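Local structure of probable leucine/isoleucine/valine-binding protein (Rhodopirellula baltica, 4KV7) at residues Leu17-Met22 against Lys60-Asp65; Ile35-Gly40 against Ser303-Ile308; Ile41-Asp46 against Arg291-Glu296; Thr108-Phe113 against Ile324-Ile329. The protein probably binds branched-chain amino acids, as periplasmic leucine/isoleucine/valine-binding proteins do for ABC-type uptake, although its function has not been established. The protein carries 1 engineered substitution. All coordinates share one frame; numbering follows the deposited sequence. Where two conformers were deposited one is given.

Contact 1: residues Leu17-Met22 against Lys60-Asp65; sequences LLKFGM and KLIALD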
# COMPACT_ATOMS: atom_id res chain seq x y z
N LEU A 17 -9.30 -9.43 -25.71
CA LEU A 17 -8.76 -9.79 -24.41
C LEU A 17 -7.74 -8.73 -23.97
O LEU A 17 -6.78 -8.45 -24.68
CB LEU A 17 -8.09 -11.16 -24.49
CG LEU A 17 -7.55 -11.70 -23.17
CD1 LEU A 17 -8.69 -11.97 -22.20
CD2 LEU A 17 -6.72 -12.96 -23.40
N LEU A 18 -7.97 -8.14 -22.80
CA LEU A 18 -7.05 -7.17 -22.22
C LEU A 18 -6.36 -7.80 -21.02
O LEU A 18 -6.96 -7.95 -19.96
CB LEU A 18 -7.79 -5.90 -21.80
CG LEU A 18 -8.63 -5.21 -22.88
CD1 LEU A 18 -9.32 -3.98 -22.30
CD2 LEU A 18 -7.78 -4.84 -24.09
N LYS A 19 -5.09 -8.18 -21.20
CA LYS A 19 -4.33 -8.85 -20.16
C LYS A 19 -3.52 -7.88 -19.31
O LYS A 19 -2.72 -7.10 -19.83
CB LYS A 19 -3.39 -9.89 -20.78
CG LYS A 19 -4.09 -11.09 -21.40
CD LYS A 19 -3.11 -12.06 -22.06
CE LYS A 19 -2.46 -11.44 -23.27
NZ LYS A 19 -1.56 -12.40 -23.98
N PHE A 20 -3.73 -7.96 -18.00
CA PHE A 20 -2.95 -7.19 -17.05
C PHE A 20 -2.17 -8.15 -16.16
O PHE A 20 -2.65 -9.24 -15.86
CB PHE A 20 -3.87 -6.28 -16.25
CG PHE A 20 -4.51 -5.23 -17.10
CD1 PHE A 20 -3.77 -4.14 -17.52
CD2 PHE A 20 -5.80 -5.39 -17.57
CE1 PHE A 20 -4.33 -3.19 -18.34
CE2 PHE A 20 -6.37 -4.44 -18.40
CZ PHE A 20 -5.63 -3.33 -18.79
N GLY A 21 -0.97 -7.76 -15.76
CA GLY A 21 -0.14 -8.64 -14.95
C GLY A 21 0.05 -8.13 -13.54
O GLY A 21 -0.14 -6.95 -13.25
N MSE A 22 0.45 -9.04 -12.66
CA MSE A 22 0.75 -8.71 -11.27
C MSE A 22 1.73 -9.75 -10.75
O MSE A 22 1.56 -10.94 -11.01
CB MSE A 22 -0.55 -8.73 -10.46
CG MSE A 22 -0.40 -8.48 -8.95
SE MSE A 22 -2.07 -8.80 -7.91
CE MSE A 22 -3.05 -7.25 -8.55
N LYS A 60 -8.55 -9.54 -18.01
CA LYS A 60 -7.95 -10.73 -17.42
C LYS A 60 -6.74 -10.29 -16.61
O LYS A 60 -5.92 -9.50 -17.09
CB LYS A 60 -7.51 -11.71 -18.50
CG LYS A 60 -6.88 -12.99 -17.94
CD LYS A 60 -6.43 -13.93 -19.06
CE LYS A 60 -5.81 -15.20 -18.49
NZ LYS A 60 -6.82 -16.07 -17.82
N LEU A 61 -6.65 -10.79 -15.39
CA LEU A 61 -5.48 -10.55 -14.55
C LEU A 61 -4.64 -11.80 -14.46
O LEU A 61 -5.15 -12.86 -14.08
CB LEU A 61 -5.91 -10.14 -13.15
CG LEU A 61 -4.77 -9.80 -12.18
CD1 LEU A 61 -4.09 -8.50 -12.57
CD2 LEU A 61 -5.28 -9.72 -10.74
N ILE A 62 -3.38 -11.70 -14.85
CA ILE A 62 -2.42 -12.79 -14.69
C ILE A 62 -1.60 -12.46 -13.46
O ILE A 62 -0.76 -11.54 -13.48
CB ILE A 62 -1.53 -12.94 -15.92
CG1 ILE A 62 -2.40 -13.18 -17.16
CG2 ILE A 62 -0.53 -14.07 -15.72
CD1 ILE A 62 -1.64 -13.17 -18.47
N ALA A 63 -1.88 -13.15 -12.36
CA ALA A 63 -1.26 -12.86 -11.07
C ALA A 63 -0.31 -13.97 -10.67
O ALA A 63 -0.73 -15.12 -10.50
CB ALA A 63 -2.33 -12.67 -10.00
N LEU A 64 0.97 -13.63 -10.55
CA LEU A 64 2.02 -14.58 -10.22
C LEU A 64 2.50 -14.30 -8.80
O LEU A 64 2.64 -13.15 -8.40
CB LEU A 64 3.17 -14.44 -11.21
CG LEU A 64 2.79 -14.58 -12.69
CD1 LEU A 64 4.02 -14.49 -13.59
CD2 LEU A 64 2.02 -15.86 -12.96
N ASP A 65 2.76 -15.37 -8.06
CA ASP A 65 3.23 -15.29 -6.68
C ASP A 65 4.73 -15.06 -6.64
O ASP A 65 5.49 -15.80 -7.25
CB ASP A 65 2.88 -16.60 -5.98
CG ASP A 65 3.17 -16.60 -4.48
OD1 ASP A 65 3.36 -15.53 -3.86
OD2 ASP A 65 3.18 -17.72 -3.92

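Contact 2: residues Ile35-Gly40 against Ser303-Ile308; sequences INMRHG and SLEGYI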
# COMPACT_ATOMS: atom_id res chain seq x y z
N ILE A 35 -2.90 -11.11 -1.56
CA ILE A 35 -4.21 -11.74 -1.73
C ILE A 35 -5.31 -10.69 -1.80
O ILE A 35 -6.18 -10.73 -2.67
CB ILE A 35 -4.49 -12.73 -0.59
CG1 ILE A 35 -3.62 -13.98 -0.76
CG2 ILE A 35 -5.95 -13.12 -0.56
CD1 ILE A 35 -3.61 -14.92 0.43
N ASN A 36 -5.24 -9.72 -0.91
CA ASN A 36 -6.29 -8.71 -0.85
C ASN A 36 -6.18 -7.63 -1.91
O ASN A 36 -7.21 -7.15 -2.38
CB ASN A 36 -6.45 -8.19 0.57
CG ASN A 36 -7.11 -9.21 1.45
OD1 ASN A 36 -8.31 -9.46 1.33
ND2 ASN A 36 -6.33 -9.87 2.30
N MSE A 37 -4.96 -7.28 -2.31
CA MSE A 37 -4.81 -6.39 -3.46
C MSE A 37 -5.41 -7.05 -4.70
O MSE A 37 -6.14 -6.40 -5.47
CB MSE A 37 -3.34 -6.08 -3.73
CG MSE A 37 -2.78 -4.88 -2.98
SE MSE A 37 -3.71 -3.20 -3.38
CE MSE A 37 -3.02 -2.82 -5.15
N ARG A 38 -5.11 -8.33 -4.90
CA ARG A 38 -5.66 -9.06 -6.03
C ARG A 38 -7.18 -9.09 -5.97
O ARG A 38 -7.83 -8.84 -6.98
CB ARG A 38 -5.08 -10.48 -6.06
CG ARG A 38 -5.72 -11.37 -7.12
CD ARG A 38 -4.98 -12.69 -7.24
NE ARG A 38 -5.56 -13.61 -8.21
CZ ARG A 38 -6.58 -14.42 -7.95
NH1 ARG A 38 -7.15 -14.42 -6.76
NH2 ARG A 38 -7.04 -15.23 -8.89
N HIS A 39 -7.76 -9.39 -4.82
CA HIS A 39 -9.22 -9.40 -4.71
C HIS A 39 -9.83 -8.05 -5.06
O HIS A 39 -10.88 -7.99 -5.70
CB HIS A 39 -9.67 -9.83 -3.32
CG HIS A 39 -9.56 -11.30 -3.07
ND1 HIS A 39 -9.91 -12.25 -4.00
CD2 HIS A 39 -9.15 -11.98 -1.97
CE1 HIS A 39 -9.72 -13.45 -3.49
NE2 HIS A 39 -9.27 -13.32 -2.26
N GLY A 40 -9.22 -6.96 -4.60
CA GLY A 40 -9.75 -5.63 -4.90
C GLY A 40 -9.76 -5.33 -6.39
O GLY A 40 -10.75 -4.83 -6.92
N SER A 303 -7.86 -4.36 0.15
CA SER A 303 -8.68 -4.58 -1.03
C SER A 303 -9.36 -3.30 -1.51
O SER A 303 -9.61 -3.17 -2.70
CB SER A 303 -9.69 -5.71 -0.85
OG SER A 303 -10.55 -5.48 0.24
N LEU A 304 -9.65 -2.36 -0.61
CA LEU A 304 -10.17 -1.07 -1.05
C LEU A 304 -9.15 -0.38 -1.94
O LEU A 304 -9.51 0.18 -2.98
CB LEU A 304 -10.55 -0.21 0.15
CG LEU A 304 -10.94 1.24 -0.14
CD1 LEU A 304 -12.09 1.31 -1.15
CD2 LEU A 304 -11.35 1.92 1.14
N GLU A 305 -7.87 -0.41 -1.57
CA GLU A 305 -6.84 0.15 -2.44
C GLU A 305 -6.80 -0.57 -3.80
O GLU A 305 -6.69 0.08 -4.84
CB GLU A 305 -5.47 0.13 -1.76
CG GLU A 305 -4.38 0.81 -2.57
CD GLU A 305 -3.06 0.95 -1.83
OE1 GLU A 305 -3.01 0.66 -0.61
OE2 GLU A 305 -2.06 1.34 -2.47
N GLY A 306 -6.88 -1.89 -3.80
CA GLY A 306 -6.87 -2.63 -5.05
C GLY A 306 -8.05 -2.26 -5.93
O GLY A 306 -7.92 -2.09 -7.15
N TYR A 307 -9.21 -2.11 -5.32
CA TYR A 307 -10.41 -1.70 -6.02
C TYR A 307 -10.25 -0.32 -6.65
O TYR A 307 -10.63 -0.10 -7.80
CB TYR A 307 -11.63 -1.76 -5.08
CG TYR A 307 -12.89 -1.25 -5.71
CD1 TYR A 307 -13.64 -2.05 -6.56
CD2 TYR A 307 -13.34 0.05 -5.48
CE1 TYR A 307 -14.80 -1.58 -7.15
CE2 TYR A 307 -14.49 0.52 -6.06
CZ TYR A 307 -15.21 -0.29 -6.90
OH TYR A 307 -16.36 0.23 -7.46
N ILE A 308 -9.68 0.62 -5.90
CA ILE A 308 -9.41 1.97 -6.41
C ILE A 308 -8.47 1.92 -7.61
O ILE A 308 -8.73 2.57 -8.63
CB ILE A 308 -8.84 2.86 -5.31
CG1 ILE A 308 -9.94 3.20 -4.32
CG2 ILE A 308 -8.21 4.13 -5.89
CD1 ILE A 308 -9.47 3.77 -3.00
O HOH W 1 -10.32 -7.64 1.76

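Contact 3: residues Ile41-Asp46 against Arg291-Glu296; sequences ILAAFD and RDYDPE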
# COMPACT_ATOMS: atom_id res chain seq x y z
N ILE A 41 -8.66 -5.65 -7.05
CA ILE A 41 -8.58 -5.49 -8.50
C ILE A 41 -9.63 -6.36 -9.20
O ILE A 41 -10.34 -5.91 -10.10
CB ILE A 41 -7.16 -5.84 -9.02
CG1 ILE A 41 -6.15 -4.79 -8.57
CG2 ILE A 41 -7.15 -6.00 -10.54
CD1 ILE A 41 -6.16 -3.55 -9.42
N LEU A 42 -9.73 -7.61 -8.78
CA LEU A 42 -10.69 -8.51 -9.42
C LEU A 42 -12.13 -8.09 -9.17
O LEU A 42 -12.98 -8.26 -10.04
CB LEU A 42 -10.45 -9.95 -8.98
CG LEU A 42 -9.16 -10.59 -9.50
CD1 LEU A 42 -8.97 -11.98 -8.92
CD2 LEU A 42 -9.15 -10.65 -11.03
N ALA A 43 -12.41 -7.52 -8.00
CA ALA A 43 -13.76 -7.03 -7.74
C ALA A 43 -14.08 -5.85 -8.67
O ALA A 43 -15.19 -5.74 -9.19
CB ALA A 43 -13.91 -6.62 -6.29
N ALA A 44 -13.09 -4.98 -8.89
CA ALA A 44 -13.25 -3.88 -9.84
C ALA A 44 -13.48 -4.42 -11.26
O ALA A 44 -14.33 -3.92 -11.99
CB ALA A 44 -12.06 -2.95 -9.81
N PHE A 45 -12.72 -5.43 -11.64
CA PHE A 45 -12.88 -6.00 -12.98
C PHE A 45 -14.24 -6.67 -13.11
O PHE A 45 -14.88 -6.56 -14.15
CB PHE A 45 -11.77 -7.01 -13.29
CG PHE A 45 -10.42 -6.40 -13.60
CD1 PHE A 45 -10.18 -5.03 -13.50
CD2 PHE A 45 -9.36 -7.23 -13.99
CE1 PHE A 45 -8.93 -4.50 -13.81
CE2 PHE A 45 -8.12 -6.70 -14.29
CZ PHE A 45 -7.90 -5.34 -14.19
N ASP A 46 -14.68 -7.36 -12.06
CA ASP A 46 -16.00 -8.00 -12.04
C ASP A 46 -17.12 -6.98 -12.24
O ASP A 46 -18.06 -7.20 -13.01
CB ASP A 46 -16.19 -8.73 -10.70
CG ASP A 46 -17.43 -9.59 -10.67
OD1 ASP A 46 -17.46 -10.58 -11.43
OD2 ASP A 46 -18.35 -9.29 -9.89
N ARG A 291 -19.33 -7.36 -2.39
CA ARG A 291 -20.45 -8.21 -2.03
C ARG A 291 -20.83 -9.12 -3.20
O ARG A 291 -21.10 -10.31 -3.01
CB ARG A 291 -21.65 -7.37 -1.59
CG ARG A 291 -22.77 -8.18 -0.97
CD ARG A 291 -23.92 -7.31 -0.49
NE ARG A 291 -24.53 -6.57 -1.60
CZ ARG A 291 -24.37 -5.27 -1.82
NH1 ARG A 291 -23.63 -4.54 -1.00
NH2 ARG A 291 -24.95 -4.70 -2.86
N ASP A 292 -20.85 -8.55 -4.41
CA ASP A 292 -21.21 -9.32 -5.60
C ASP A 292 -20.08 -10.26 -6.03
O ASP A 292 -20.34 -11.34 -6.56
CB ASP A 292 -21.58 -8.39 -6.76
CG ASP A 292 -22.96 -7.78 -6.60
OD1 ASP A 292 -23.70 -8.15 -5.66
OD2 ASP A 292 -23.31 -6.92 -7.44
N TYR A 293 -18.84 -9.84 -5.81
CA TYR A 293 -17.67 -10.62 -6.21
C TYR A 293 -17.50 -11.85 -5.33
O TYR A 293 -17.37 -12.97 -5.83
CB TYR A 293 -16.43 -9.71 -6.19
CG TYR A 293 -15.08 -10.40 -6.24
CD1 TYR A 293 -14.61 -10.98 -7.41
CD2 TYR A 293 -14.27 -10.43 -5.11
CE1 TYR A 293 -13.36 -11.60 -7.44
CE2 TYR A 293 -13.02 -11.04 -5.14
CZ TYR A 293 -12.58 -11.62 -6.31
OH TYR A 293 -11.35 -12.22 -6.36
N ASP A 294 -17.52 -11.64 -4.02
CA ASP A 294 -17.44 -12.75 -3.07
C ASP A 294 -17.87 -12.25 -1.70
O ASP A 294 -17.09 -11.63 -1.00
CB ASP A 294 -16.02 -13.31 -3.00
CG ASP A 294 -15.90 -14.52 -2.07
OD1 ASP A 294 -16.88 -14.84 -1.37
OD2 ASP A 294 -14.81 -15.14 -2.04
N PRO A 295 -19.12 -12.54 -1.31
CA PRO A 295 -19.63 -12.01 -0.05
C PRO A 295 -18.97 -12.62 1.19
O PRO A 295 -19.22 -12.15 2.30
CB PRO A 295 -21.12 -12.38 -0.09
CG PRO A 295 -21.16 -13.60 -0.95
CD PRO A 295 -20.13 -13.36 -2.02
N GLU A 296 -18.15 -13.66 1.02
CA GLU A 296 -17.47 -14.25 2.17
C GLU A 296 -16.18 -13.52 2.54
O GLU A 296 -15.66 -13.70 3.64
CB GLU A 296 -17.18 -15.74 1.96
CG GLU A 296 -18.39 -16.55 1.51
CD GLU A 296 -19.60 -16.42 2.44
OE1 GLU A 296 -19.42 -16.32 3.67
OE2 GLU A 296 -20.73 -16.42 1.92
O HOH W 2 -19.66 -11.92 -9.49

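Contact 4: residues Thr108-Phe113 against Ile324-Ile329; sequences TKTPFF and ISRSSI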
# COMPACT_ATOMS: atom_id res chain seq x y z
N THR A 108 10.77 -2.78 -21.10
CA THR A 108 9.72 -3.28 -21.99
C THR A 108 8.63 -2.24 -22.23
O THR A 108 7.64 -2.52 -22.91
CB THR A 108 9.08 -4.57 -21.45
OG1 THR A 108 8.52 -4.32 -20.16
CG2 THR A 108 10.12 -5.68 -21.35
N LYS A 109 8.83 -1.04 -21.68
CA LYS A 109 7.88 0.07 -21.82
C LYS A 109 6.47 -0.31 -21.35
O LYS A 109 5.47 0.05 -21.96
CB LYS A 109 7.88 0.60 -23.26
CG LYS A 109 9.24 1.10 -23.68
CD LYS A 109 9.20 1.77 -25.04
CE LYS A 109 10.60 2.21 -25.48
NZ LYS A 109 11.15 3.29 -24.62
N THR A 110 6.42 -1.06 -20.25
CA THR A 110 5.17 -1.54 -19.69
C THR A 110 4.78 -0.66 -18.50
O THR A 110 5.54 -0.57 -17.54
CB THR A 110 5.31 -2.99 -19.18
OG1 THR A 110 5.78 -3.83 -20.24
CG2 THR A 110 3.99 -3.52 -18.66
N PRO A 111 3.59 -0.04 -18.53
CA PRO A 111 3.15 0.75 -17.37
C PRO A 111 3.14 -0.09 -16.10
O PRO A 111 2.71 -1.24 -16.11
CB PRO A 111 1.73 1.18 -17.76
CG PRO A 111 1.74 1.20 -19.25
CD PRO A 111 2.64 0.06 -19.66
N PHE A 112 3.64 0.51 -15.02
CA PHE A 112 3.76 -0.13 -13.72
C PHE A 112 2.86 0.72 -12.81
O PHE A 112 3.29 1.77 -12.30
CB PHE A 112 5.22 -0.12 -13.27
CG PHE A 112 5.51 -0.97 -12.07
CD1 PHE A 112 5.75 -2.33 -12.19
CD2 PHE A 112 5.57 -0.41 -10.80
CE1 PHE A 112 6.02 -3.11 -11.08
CE2 PHE A 112 5.84 -1.19 -9.69
CZ PHE A 112 6.07 -2.53 -9.83
N PHE A 113 1.61 0.30 -12.66
CA PHE A 113 0.55 1.17 -12.15
C PHE A 113 -0.02 0.70 -10.82
O PHE A 113 -0.38 -0.47 -10.67
CB PHE A 113 -0.58 1.31 -13.17
CG PHE A 113 -1.76 2.09 -12.65
CD1 PHE A 113 -1.60 3.43 -12.33
CD2 PHE A 113 -3.00 1.50 -12.44
CE1 PHE A 113 -2.65 4.16 -11.81
CE2 PHE A 113 -4.05 2.23 -11.94
CZ PHE A 113 -3.88 3.56 -11.61
N ILE A 324 -5.77 -0.40 -27.80
CA ILE A 324 -5.39 -0.45 -26.40
C ILE A 324 -4.05 -1.19 -26.32
O ILE A 324 -3.94 -2.36 -26.69
CB ILE A 324 -6.48 -1.13 -25.56
CG1 ILE A 324 -7.76 -0.29 -25.62
CG2 ILE A 324 -6.01 -1.29 -24.12
CD1 ILE A 324 -9.02 -1.04 -25.27
N SER A 325 -3.03 -0.47 -25.86
CA SER A 325 -1.67 -0.99 -25.84
C SER A 325 -0.95 -0.42 -24.63
O SER A 325 -1.50 0.42 -23.92
CB SER A 325 -0.92 -0.54 -27.10
OG SER A 325 -0.77 0.87 -27.10
N ARG A 326 0.27 -0.89 -24.40
CA ARG A 326 1.11 -0.33 -23.34
C ARG A 326 1.23 1.18 -23.50
O ARG A 326 1.06 1.92 -22.54
CB ARG A 326 2.49 -0.98 -23.37
CG ARG A 326 2.48 -2.42 -22.90
CD ARG A 326 3.84 -3.07 -23.01
NE ARG A 326 3.75 -4.46 -22.57
CZ ARG A 326 4.73 -5.36 -22.68
NH1 ARG A 326 5.90 -5.02 -23.19
NH2 ARG A 326 4.52 -6.61 -22.27
N SER A 327 1.50 1.63 -24.72
CA SER A 327 1.69 3.06 -24.94
C SER A 327 0.40 3.85 -24.77
O SER A 327 0.40 4.93 -24.18
CB SER A 327 2.31 3.31 -26.32
OG SER A 327 1.44 2.88 -27.36
N SER A 328 -0.72 3.33 -25.27
CA SER A 328 -1.96 4.09 -25.13
C SER A 328 -2.49 4.06 -23.69
O SER A 328 -3.16 4.99 -23.26
CB SER A 328 -3.02 3.66 -26.15
OG SER A 328 -3.50 2.35 -25.89
N ILE A 329 -2.16 3.02 -22.93
CA ILE A 329 -2.54 3.00 -21.52
C ILE A 329 -1.72 4.01 -20.72
O ILE A 329 -2.27 4.75 -19.90
CB ILE A 329 -2.46 1.60 -20.92
CG1 ILE A 329 -3.62 0.76 -21.47
CG2 ILE A 329 -2.49 1.65 -19.39
CD1 ILE A 329 -3.56 -0.70 -21.09

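Contact 1: residues Leu17-Met22 against Lys60-Asp65
Strands 17-22 and 60-65 run parallel, their axes 4.6 Å apart and crossing at 22°, with K19 opposite K60, F20 opposite L61, G21 opposite I62 and M22 opposite A63. F20 grips the neighbouring strand at both its polar atoms: its N bonds to K60 O at 2.8 Å, and its O receives I62 N at the same nearly straight angle of 173°. M22 repeats the pattern, its N reaching I62 O at 2.9 Å along a clearly bent path and its O accepting from L64 N in the carbonyl plane.

F20, M22, L61 and A63 share one face. L61 holds CG anti to the backbone N, which sets CD1 3.7 Å from F20 O and lets CD2 touch M22 CE at 4.0 Å. Selenomethionine M22 is extended until it bends at chi3 (-71°), and this bend turns its methyl toward L61. On the other face K19 and I62 lie side by side, CD to CD1 at 4.0 Å, while K19 NZ bonds onward to H84 O.

The pair frames the beta-alpha-beta unit of strand 16-24, helix 31-50 and strand 57-65. R38, I41 and L42 of that helix rest on M22, L61 and A63, whereas I62 and L64 pack against helix 70-81; G21 is bonded through its backbone to A88 and V90, joining strand 89-90.

Contact 2: residues Ile35-Gly40 against Ser303-Ile308
Selenomethionine M37 bends at both chi2 (-59°) and chi3 (-75°), and these two turns swing a side chain that starts away from helix 303-308 back against it, placing SE 3.5 Å from G306 N. The motif is a close glycine-mediated helix pair within the periplasmic binding protein fold: the short axes come within 6.6 Å and cross at -40°. G40 and G306 lie where the backbones meet, so main chain packs on main chain without side chains between them.

Three CA-H...O contacts document this closeness. N36 O faces S303 CA, S303 O faces G40 CA at 3.3 Å, and G40 O faces Y307 CA, again at 3.3 Å. G40 O also lies at the edge of the Y307 ring, near its plane, while the Y307 hydroxyl leads away to E47 and R311. E305 flanks SE with CB and CG, and its carboxylate pairs with R135.

S303 carries OG between the backbone N and the carbonyl carbon, where it hydrogen-bonds Y286 OH. N36 holds CG anti to its carbonyl carbon, and ND2 is taken by E32 O. One water joins the two side chains, donating to N36 OD1 at 2.7 Å and accepting from S303 OG at 2.7 Å.

Contact 3: residues Ile41-Asp46 against Arg291-Glu296
The Y293 ring lies with one face on the backbone of helix 41-46, A43 N standing 4.1 Å above its plane over the centre, with A43 CA and L42 C over the same face. The last turn of helix 281-293 thereby packs against helix 31-50 in the periplasmic binding protein fold: the helix finishes at Y293 and sets its last aromatic flat on its neighbour.

Y293 keeps CG anti to the backbone N (chi1 165°), sending the ring along helix 41-46 from A43 toward L42. L42 crosses it obliquely, its CB 3.7 Å from Y293 CE1 and its CD1 3.5 Å from Y293 OH, so the hydroxyl end is flanked by aliphatic carbon. That hydroxyl is satisfied by H39, one turn back on the same helix as L42. A43 CB packs by the ring's root, 4.0 Å from Y293 CG.

D46 OD2 and D292 OD2 stand 6.0 Å apart, like charges not in contact, so any shift in their ionisation would probably be slight. A water bridges the two segments, donating to D46 OD2 at 3.0 Å and to the backbone O of D292 at 3.1 Å. Beyond the helix the chain turns at once: D294 leaves helical geometry and forms an Asx turn, its OD1 accepting from E296 N at 3.0 Å, with the donor 44° out of the carboxylate plane.

Contact 4: residues Thr108-Phe113 against Ile324-Ile329
R326 sets CG anti to its own carbonyl carbon (chi1 -72°) and stays extended from CG to NE, a straight arm that carries the guanidinium from P111, beside R326 CB, to T110 and T108. T110 holds OG1 anti to the carbonyl carbon (chi1 -56°), which lifts the oxygen over the guanidinium centre, 2.9 Å above the plane. From there T110 OG1 is 3.1 Å from R326 CZ, yet the N-H groups point too poorly to bond it. Its proton goes instead to T108 OG1 at 2.8 Å, consistent with the oxygen turning lone-pair density to the cation. T108 OG1, in the crowded position between backbone N and carbonyl carbon, also partners I104 O and A105 O.

R326 NH1 gives T108 O a weak bond, 3.1 Å and 132°, while NE and NH2 bond to V86 O and T81 O. Along the shaft, K109 O lies 3.5 Å from R326 CB, and P111 crosses at about a right angle, its CG 3.4 Å from R326 O and 4.3 Å from I329 CG2.

K109, with positive phi, follows helix 95-107 in a Schellman motif, and S325 occupies the N-cap position of helix 326-335, so R326 in its first turn ties that helix to the link before strand 112-113. Three carbonyls, one weakly, take its N-H groups and a hydroxyl covers one face; with no carboxylate among them, these dipoles would be expected to stabilise the charge.

From the N terminus, contact 1 closes the first and shortest loop, returning from strand 16-24 through helix 31-50 to strand 57-65. That helix opens contacts 2 and 3 before contact 1 has closed, so both cross it. Contact 3 opens after contact 2 and closes before it, at the end of helix 281-293, and so lies within the span that ends at helix 301-319. Y307 against A44 joins these two contacts. Contact 4 opens only once contact 1 is complete, and its second segment, 324-329, follows both late helices, so it crosses contacts 2 and 3. F20 against I329 joins contact 4 to contact 1, tying helix 326-335 to strand 16-24.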